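Local coordinates for protein probable endonuclease 4 (Thermotoga maritima, PDB 4HNO) that probably cleaves phosphodiester bonds at apurinic or apyrimidinic sites in DNA as a metal-dependent endonuclease of base excision repair, at residues E234-G239 against I275-E280; G245-F250 against E283-E288. All blocks are in the same frame, centred on the assembly; numbering follows the deposited sequence.

Both contacts lie on the same flank of a TIM barrel, with centres 11 Å apart, and both use helix 268-284. Contact 1 sets the loop 234-239 against the middle of that helix. Contact 2 sets helix 242-250 against its C-terminal end and the chain terminus. Along the chain the order is 234-239, 245-250, 275-280, 283-288, so the two pairings cross. They also touch each other: Val278 CG1 lies 3.8 Å from Phe250 CE2, and Ile236 CD1 lies 4.0 Å from Phe246 CZ. The last helix is thereby packed on the loop that follows metal ligand His233 and on the next helix.

Contact 1: E234-G239 against I275-E280; sequences ERIGSG and IKKVFE
Lys277 turns CG anti to its backbone N (chi1 -179°) and then bends at chi2 (64°), which lays its chain along the backbone of Ile236 and Gly237. This is one of two conformers modelled for Lys277, and its contacts are given for this one. In Ile236, chi1 of -58° puts CG2 on the helix side, while CG1 leads away from it. The two side chains run past each other in opposite directions. Lys277 CG touches Ile236 O at 3.5 Å and Ile236 CG2 at 4.1 Å. Further along, Lys277 CE passes 4.3 Å from Gly237 CA, at a residue with positive phi.

Ile236 CG2 has a second neighbour in Val278 CG2, at 4.2 Å. Ile236 and Val278 belong to a buried layer that includes Leu219 and Leu262 for Ile236, and Leu219 and Trp260 for Val278. The polar end of Lys277 sits outside this layer. In the same conformer, NZ donates to a water at 2.8 Å, and that water gives a weak bond to Gly237 O at 3.1 Å. NZ also forms a salt bridge with Glu243, in the first turn of helix 242-250.

The loop is shaped by a type II turn from Arg235 to Ser238, closed by Ser238 N to Arg235 O at 2.9 Å. At the first residue of the turn, Arg235 N donates to the anti lone pair of Glu234 OE2. Outside partners hold the loop too: Asp274 accepts from Ile236 N, and Asp221 from Gly237 N. The side chain of Ile236 is about 11 Å from a bound zinc ion. The arrangement joins a beta-alpha loop of the TIM barrel, just after metal ligand His233, to the barrel's last helix.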
ATOM      1  N   GLU A 234      -1.761 -14.680   1.540  1.00 10.45           N
ATOM      2  CA  GLU A 234      -1.326 -15.808   2.341  1.00 10.27           C
ATOM      3  C   GLU A 234      -0.116 -15.376   3.175  1.00 10.04           C
ATOM      4  O   GLU A 234       0.643 -14.473   2.809  1.00 10.52           O
ATOM      5  CB  GLU A 234      -1.000 -17.010   1.425  1.00 10.65           C
ATOM      6  CG  GLU A 234      -0.528 -18.289   2.123  1.00 11.23           C
ATOM      7  CD  GLU A 234      -1.530 -18.806   3.128  1.00 12.64           C
ATOM      8  OE1 GLU A 234      -2.219 -19.788   2.798  1.00 16.37           O
ATOM      9  OE2 GLU A 234      -1.627 -18.231   4.243  1.00 13.72           O
ATOM     10  N   ARG A 235       0.038 -16.065   4.301  1.00 10.69           N
ATOM     11  CA  ARG A 235       1.172 -15.892   5.193  1.00 11.90           C
ATOM     12  C   ARG A 235       2.491 -16.129   4.469  1.00 10.99           C
ATOM     13  O   ARG A 235       2.590 -16.994   3.604  1.00 10.97           O
ATOM     14  CB  ARG A 235       1.035 -16.868   6.368  1.00 13.66           C
ATOM     15  CG  ARG A 235      -0.302 -16.647   7.077  1.00 18.82           C
ATOM     16  CD  ARG A 235      -0.389 -17.146   8.467  1.00 23.04           C
ATOM     17  NE  ARG A 235       0.682 -16.618   9.283  1.00 24.03           N
ATOM     18  CZ  ARG A 235       0.948 -17.091  10.482  1.00 26.14           C
ATOM     19  NH1 ARG A 235       0.205 -18.067  10.989  1.00 31.73           N
ATOM     20  NH2 ARG A 235       1.950 -16.598  11.165  1.00 26.20           N
ATOM     21  N   ILE A 236       3.509 -15.363   4.838  1.00 11.89           N
ATOM     22  CA  ILE A 236       4.799 -15.439   4.162  1.00 11.90           C
ATOM     23  C   ILE A 236       5.345 -16.851   4.236  1.00 12.52           C
ATOM     24  O   ILE A 236       5.521 -17.416   5.323  1.00 13.65           O
ATOM     25  CB  ILE A 236       5.818 -14.473   4.805  1.00 12.63           C
ATOM     26  CG1 ILE A 236       5.315 -13.015   4.766  1.00 12.62           C
ATOM     27  CG2 ILE A 236       7.178 -14.615   4.131  1.00 13.70           C
ATOM     28  CD1 ILE A 236       4.983 -12.522   3.405  1.00 13.41           C
ATOM     29  N   GLY A 237       5.635 -17.417   3.068  1.00 12.03           N
ATOM     30  CA  GLY A 237       6.207 -18.748   2.989  1.00 12.83           C
ATOM     31  C   GLY A 237       5.190 -19.864   2.884  1.00 12.80           C
ATOM     32  O   GLY A 237       5.561 -21.003   2.647  1.00 14.13           O
ATOM     33  N   SER A 238       3.912 -19.545   3.052  1.00 11.47           N
ATOM     34  CA  SER A 238       2.872 -20.556   3.032  1.00 11.89           C
ATOM     35  C   SER A 238       2.114 -20.627   1.723  1.00 10.88           C
ATOM     36  O   SER A 238       1.217 -21.454   1.589  1.00 12.41           O
ATOM     37  CB  SER A 238       1.898 -20.343   4.177  1.00 13.23           C
ATOM     38  OG  SER A 238       2.552 -20.620   5.391  1.00 15.60           O
ATOM     39  N   GLY A 239       2.469 -19.779   0.764  1.00 10.57           N
ATOM     40  CA  GLY A 239       1.743 -19.732  -0.492  1.00 10.25           C
ATOM     41  C   GLY A 239       2.608 -20.013  -1.695  1.00  9.61           C
ATOM     42  O   GLY A 239       3.679 -20.615  -1.613  1.00 10.80           O
ATOM     43  N   ILE A 275       7.120 -11.683  10.420  1.00 13.20           N
ATOM     44  CA  ILE A 275       8.353 -10.920  10.434  1.00 13.93           C
ATOM     45  C   ILE A 275       9.515 -11.851  10.780  1.00 14.15           C
ATOM     46  O   ILE A 275      10.565 -11.807  10.142  1.00 14.44           O
ATOM     47  CB  ILE A 275       8.262  -9.723  11.411  1.00 14.30           C
ATOM     48  CG1 ILE A 275       7.281  -8.691  10.839  1.00 14.54           C
ATOM     49  CG2 ILE A 275       9.624  -9.099  11.624  1.00 15.48           C
ATOM     50  CD1 ILE A 275       7.079  -7.470  11.722  1.00 16.75           C
ATOM     51  N   LYS A 276       9.334 -12.717  11.769  1.00 14.42           N
ATOM     52  CA  LYS A 276      10.365 -13.695  12.084  1.00 15.15           C
ATOM     53  C   LYS A 276      10.659 -14.572  10.873  1.00 15.20           C
ATOM     54  O   LYS A 276      11.815 -14.885  10.618  1.00 15.83           O
ATOM     55  CB  LYS A 276       9.928 -14.551  13.262  1.00 18.20           C
ATOM     56  CG  LYS A 276      10.035 -13.841  14.596  1.00 25.37           C
ATOM     57  CD  LYS A 276       9.606 -14.737  15.750  1.00 37.90           C
ATOM     58  CE  LYS A 276       9.580 -13.975  17.067  1.00 50.24           C
ATOM     59  NZ  LYS A 276       8.520 -12.926  17.091  1.00 55.99           N
ATOM     60  N   LYS A 277       9.623 -14.983  10.141  1.00 13.75           N
ATOM     61  CA  LYS A 277       9.810 -15.802   8.943  1.00 14.06           C
ATOM     62  C   LYS A 277      10.639 -15.066   7.890  1.00 13.84           C
ATOM     63  O   LYS A 277      11.493 -15.665   7.247  1.00 14.87           O
ATOM     64  CB  LYS A 277       8.450 -16.213   8.378  1.00 14.39           C
ATOM     65  CG  LYS A 277       8.501 -17.090   7.137  0.50 15.94           C
ATOM     66  CD  LYS A 277       9.139 -18.430   7.428  0.50 22.74           C
ATOM     67  CE  LYS A 277       8.695 -19.476   6.424  0.50 31.93           C
ATOM     68  NZ  LYS A 277       9.198 -20.825   6.794  0.50 41.84           N
ATOM     69  N   VAL A 278      10.374 -13.780   7.683  1.00 13.45           N
ATOM     70  CA  VAL A 278      11.167 -13.009   6.739  1.00 13.37           C
ATOM     71  C   VAL A 278      12.648 -13.066   7.102  1.00 14.86           C
ATOM     72  O   VAL A 278      13.498 -13.318   6.249  1.00 14.86           O
ATOM     73  CB  VAL A 278      10.668 -11.556   6.657  1.00 13.37           C
ATOM     74  CG1 VAL A 278      11.652 -10.681   5.903  1.00 14.15           C
ATOM     75  CG2 VAL A 278       9.286 -11.537   6.004  1.00 13.05           C
ATOM     76  N   PHE A 279      12.966 -12.838   8.366  1.00 15.28           N
ATOM     77  CA  PHE A 279      14.354 -12.903   8.771  1.00 16.15           C
ATOM     78  C   PHE A 279      14.918 -14.319   8.702  1.00 16.76           C
ATOM     79  O   PHE A 279      16.099 -14.492   8.389  1.00 17.73           O
ATOM     80  CB  PHE A 279      14.540 -12.233  10.130  1.00 17.66           C
ATOM     81  CG  PHE A 279      14.395 -10.741  10.058  1.00 18.06           C
ATOM     82  CD1 PHE A 279      13.315 -10.106  10.636  1.00 19.74           C
ATOM     83  CD2 PHE A 279      15.305  -9.985   9.341  1.00 19.88           C
ATOM     84  CE1 PHE A 279      13.168  -8.730  10.537  1.00 19.91           C
ATOM     85  CE2 PHE A 279      15.161  -8.617   9.242  1.00 20.47           C
ATOM     86  CZ  PHE A 279      14.089  -7.993   9.840  1.00 20.56           C
ATOM     87  N   GLU A 280      14.082 -15.324   8.957  1.00 16.99           N
ATOM     88  CA  GLU A 280      14.519 -16.725   8.795  1.00 19.28           C
ATOM     89  C   GLU A 280      14.889 -16.981   7.343  1.00 18.04           C
ATOM     90  O   GLU A 280      15.873 -17.667   7.068  1.00 18.90           O
ATOM     91  CB  GLU A 280      13.419 -17.725   9.155  1.00 23.85           C
ATOM     92  CG  GLU A 280      12.987 -17.825  10.597  1.00 34.76           C
ATOM     93  CD  GLU A 280      11.796 -18.764  10.752  1.00 44.55           C
ATOM     94  OE1 GLU A 280      11.832 -19.862  10.153  1.00 49.38           O
ATOM     95  OE2 GLU A 280      10.814 -18.401  11.440  1.00 44.56           O
TER
HETATM   96  O   HOH W   1       7.076 -21.882   5.253  0.78 29.42           O

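Contact 2: G245-F250 against E283-E288; sequences GFAVFF and EKFGIE
Ala247 and Phe285 mark the closest backbone approach, with their CA atoms 6.5 Å apart. Here helix 242-250 of the TIM barrel meets the C-terminal end of helix 268-284, which closes in a Schellman motif. Gly286 is the first residue to leave helical angles, with positive phi. Its N bonds back to Glu283 O. Phe285, before the turn, and Ile287, just after it, both point toward helix 242-250.

The side-chain contacts are apolar. Ala247 CB lies over one face of the Phe285 ring, 3.8 Å from the ring centroid and 23° off the normal, a CH-pi contact. It is offset toward the CG end of the ring, and CG is its nearest ring atom at 3.5 Å. Ile287 completes the grip on Ala247. Its CG1 is anti to the carbonyl carbon (chi1 -64°) and CD1 extends the chain (chi2 169°). The CD1 methyl therefore reaches in beside Ala247 and touches its CB at 3.9 Å. The same methyl meets Phe250 CB at 3.8 Å and lies at the edge of the Phe250 ring, near its plane. The ring itself leads away, to Val278, Ile281 and a stack with Trp260.

Gln256 NE2 donates to both Phe250 O and the terminal Glu288 OXT, and Lys253 NZ to Glu288 O. Both donors belong to helix 253-256, which thus holds the terminal carboxylate. Ile287 CG2 packs 3.8 Å from Phe250 O, and Ile287 CD1 approaches Ala247 O to 3.3 Å.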
ATOM      1  N   GLY A 245      10.667 -18.181  -3.353  1.00 13.35           N
ATOM      2  CA  GLY A 245      10.344 -17.009  -4.138  1.00 13.01           C
ATOM      3  C   GLY A 245      10.671 -15.717  -3.415  1.00 11.58           C
ATOM      4  O   GLY A 245      11.249 -14.789  -3.989  1.00 12.66           O
ATOM      5  N   PHE A 246      10.299 -15.645  -2.141  1.00 11.15           N
ATOM      6  CA  PHE A 246      10.637 -14.465  -1.383  1.00 11.64           C
ATOM      7  C   PHE A 246      12.150 -14.313  -1.230  1.00 11.77           C
ATOM      8  O   PHE A 246      12.651 -13.193  -1.250  1.00 12.30           O
ATOM      9  CB  PHE A 246       9.913 -14.418  -0.034  1.00 11.64           C
ATOM     10  CG  PHE A 246       8.503 -13.922  -0.140  1.00 11.29           C
ATOM     11  CD1 PHE A 246       7.438 -14.734   0.167  1.00 11.93           C
ATOM     12  CD2 PHE A 246       8.241 -12.642  -0.592  1.00 11.33           C
ATOM     13  CE1 PHE A 246       6.132 -14.289   0.041  1.00 12.55           C
ATOM     14  CE2 PHE A 246       6.937 -12.195  -0.729  1.00 11.99           C
ATOM     15  CZ  PHE A 246       5.888 -13.022  -0.412  1.00 12.04           C
ATOM     16  N   ALA A 247      12.891 -15.412  -1.124  1.00 12.62           N
ATOM     17  CA  ALA A 247      14.342 -15.288  -1.047  1.00 12.94           C
ATOM     18  C   ALA A 247      14.896 -14.594  -2.286  1.00 13.09           C
ATOM     19  O   ALA A 247      15.796 -13.789  -2.181  1.00 14.48           O
ATOM     20  CB  ALA A 247      14.970 -16.656  -0.865  1.00 14.95           C
ATOM     21  N   VAL A 248      14.373 -14.919  -3.465  1.00 12.86           N
ATOM     22  CA  VAL A 248      14.789 -14.240  -4.683  1.00 12.99           C
ATOM     23  C   VAL A 248      14.458 -12.742  -4.609  1.00 12.60           C
ATOM     24  O   VAL A 248      15.304 -11.884  -4.833  1.00 13.74           O
ATOM     25  CB  VAL A 248      14.127 -14.888  -5.914  1.00 13.81           C
ATOM     26  CG1 VAL A 248      14.382 -14.067  -7.161  1.00 15.01           C
ATOM     27  CG2 VAL A 248      14.635 -16.321  -6.095  1.00 16.05           C
ATOM     28  N   PHE A 249      13.225 -12.428  -4.255  1.00 12.09           N
ATOM     29  CA  PHE A 249      12.781 -11.031  -4.177  1.00 11.75           C
ATOM     30  C   PHE A 249      13.627 -10.232  -3.186  1.00 11.91           C
ATOM     31  O   PHE A 249      14.056  -9.128  -3.495  1.00 12.26           O
ATOM     32  CB  PHE A 249      11.323 -11.063  -3.749  1.00 10.94           C
ATOM     33  CG  PHE A 249      10.616  -9.731  -3.761  1.00 10.53           C
ATOM     34  CD1 PHE A 249      10.423  -9.026  -4.937  1.00 11.70           C
ATOM     35  CD2 PHE A 249      10.020  -9.254  -2.604  1.00 10.76           C
ATOM     36  CE1 PHE A 249       9.688  -7.852  -4.956  1.00 11.57           C
ATOM     37  CE2 PHE A 249       9.284  -8.083  -2.628  1.00 11.78           C
ATOM     38  CZ  PHE A 249       9.118  -7.395  -3.808  1.00 10.99           C
ATOM     39  N   PHE A 250      13.884 -10.808  -2.018  1.00 11.77           N
ATOM     40  CA  PHE A 250      14.607 -10.122  -0.962  1.00 12.79           C
ATOM     41  C   PHE A 250      16.060  -9.866  -1.321  1.00 13.71           C
ATOM     42  O   PHE A 250      16.714  -9.029  -0.699  1.00 15.50           O
ATOM     43  CB  PHE A 250      14.622 -10.951   0.322  1.00 13.30           C
ATOM     44  CG  PHE A 250      13.275 -11.171   0.973  1.00 12.77           C
ATOM     45  CD1 PHE A 250      12.180 -10.373   0.712  1.00 13.47           C
ATOM     46  CD2 PHE A 250      13.145 -12.203   1.888  1.00 13.52           C
ATOM     47  CE1 PHE A 250      10.983 -10.613   1.366  1.00 13.10           C
ATOM     48  CE2 PHE A 250      11.958 -12.442   2.527  1.00 14.30           C
ATOM     49  CZ  PHE A 250      10.874 -11.650   2.271  1.00 14.03           C
ATOM     50  N   GLU A 283      18.187 -15.407   6.494  1.00 32.76           N
ATOM     51  CA  GLU A 283      19.278 -16.170   7.096  1.00 35.88           C
ATOM     52  C   GLU A 283      19.515 -17.505   6.376  1.00 32.22           C
ATOM     53  O   GLU A 283      20.641 -17.822   5.992  1.00 28.08           O
ATOM     54  CB  GLU A 283      18.993 -16.403   8.583  0.60 38.67           C
ATOM     55  CG  GLU A 283      20.075 -17.186   9.305  0.55 39.82           C
ATOM     56  CD  GLU A 283      20.155 -16.849  10.782  0.50 40.02           C
ATOM     57  OE1 GLU A 283      19.181 -16.281  11.319  0.47 40.14           O
ATOM     58  OE2 GLU A 283      21.199 -17.144  11.401  0.51 40.07           O
ATOM     59  N   LYS A 284      18.445 -18.272   6.187  1.00 24.27           N
ATOM     60  CA  LYS A 284      18.517 -19.606   5.590  1.00 24.01           C
ATOM     61  C   LYS A 284      19.076 -19.595   4.169  1.00 22.65           C
ATOM     62  O   LYS A 284      19.831 -20.494   3.788  1.00 23.57           O
ATOM     63  CB  LYS A 284      17.123 -20.249   5.581  1.00 25.15           C
ATOM     64  CG  LYS A 284      17.044 -21.522   4.753  1.00 27.61           C
ATOM     65  CD  LYS A 284      15.708 -22.223   4.916  1.00 30.62           C
ATOM     66  CE  LYS A 284      15.580 -23.386   3.948  1.00 36.98           C
ATOM     67  NZ  LYS A 284      14.304 -24.128   4.135  1.00 37.96           N
ATOM     68  N   PHE A 285      18.691 -18.588   3.391  1.00 22.18           N
ATOM     69  CA  PHE A 285      19.098 -18.502   1.995  1.00 21.82           C
ATOM     70  C   PHE A 285      20.355 -17.655   1.797  1.00 23.36           C
ATOM     71  O   PHE A 285      20.801 -17.457   0.666  1.00 24.65           O
ATOM     72  CB  PHE A 285      17.938 -18.004   1.127  1.00 22.03           C
ATOM     73  CG  PHE A 285      16.852 -19.025   0.950  1.00 21.59           C
ATOM     74  CD1 PHE A 285      15.815 -19.124   1.860  1.00 20.90           C
ATOM     75  CD2 PHE A 285      16.876 -19.892  -0.125  1.00 23.61           C
ATOM     76  CE1 PHE A 285      14.831 -20.068   1.706  1.00 22.14           C
ATOM     77  CE2 PHE A 285      15.890 -20.839  -0.286  1.00 25.59           C
ATOM     78  CZ  PHE A 285      14.869 -20.932   0.631  1.00 23.71           C
ATOM     79  N   GLY A 286      20.938 -17.180   2.897  1.00 24.05           N
ATOM     80  CA  GLY A 286      22.215 -16.479   2.855  1.00 24.93           C
ATOM     81  C   GLY A 286      22.138 -15.174   2.087  1.00 24.49           C
ATOM     82  O   GLY A 286      23.052 -14.811   1.349  1.00 27.31           O
ATOM     83  N   ILE A 287      21.034 -14.457   2.258  1.00 23.38           N
ATOM     84  CA  ILE A 287      20.814 -13.228   1.518  1.00 23.10           C
ATOM     85  C   ILE A 287      21.596 -12.072   2.123  1.00 22.58           C
ATOM     86  O   ILE A 287      21.532 -11.817   3.329  1.00 23.94           O
ATOM     87  CB  ILE A 287      19.327 -12.881   1.469  1.00 24.16           C
ATOM     88  CG1 ILE A 287      18.575 -13.968   0.704  1.00 28.47           C
ATOM     89  CG2 ILE A 287      19.108 -11.521   0.813  1.00 23.20           C
ATOM     90  CD1 ILE A 287      17.085 -13.851   0.823  1.00 31.94           C
ATOM     91  N   GLU A 288      22.320 -11.370   1.258  1.00 23.94           N
ATOM     92  CA  GLU A 288      23.181 -10.271   1.663  1.00 25.84           C
ATOM     93  C   GLU A 288      22.488  -8.926   1.535  1.00 30.27           C
ATOM     94  O   GLU A 288      23.006  -7.924   2.041  1.00 36.84           O
ATOM     95  CB  GLU A 288      24.435 -10.257   0.796  1.00 24.39           C
ATOM     96  CG  GLU A 288      25.306 -11.483   0.957  1.00 24.33           C
ATOM     97  OXT GLU A 288      21.425  -8.818   0.930  1.00 28.39           O
TER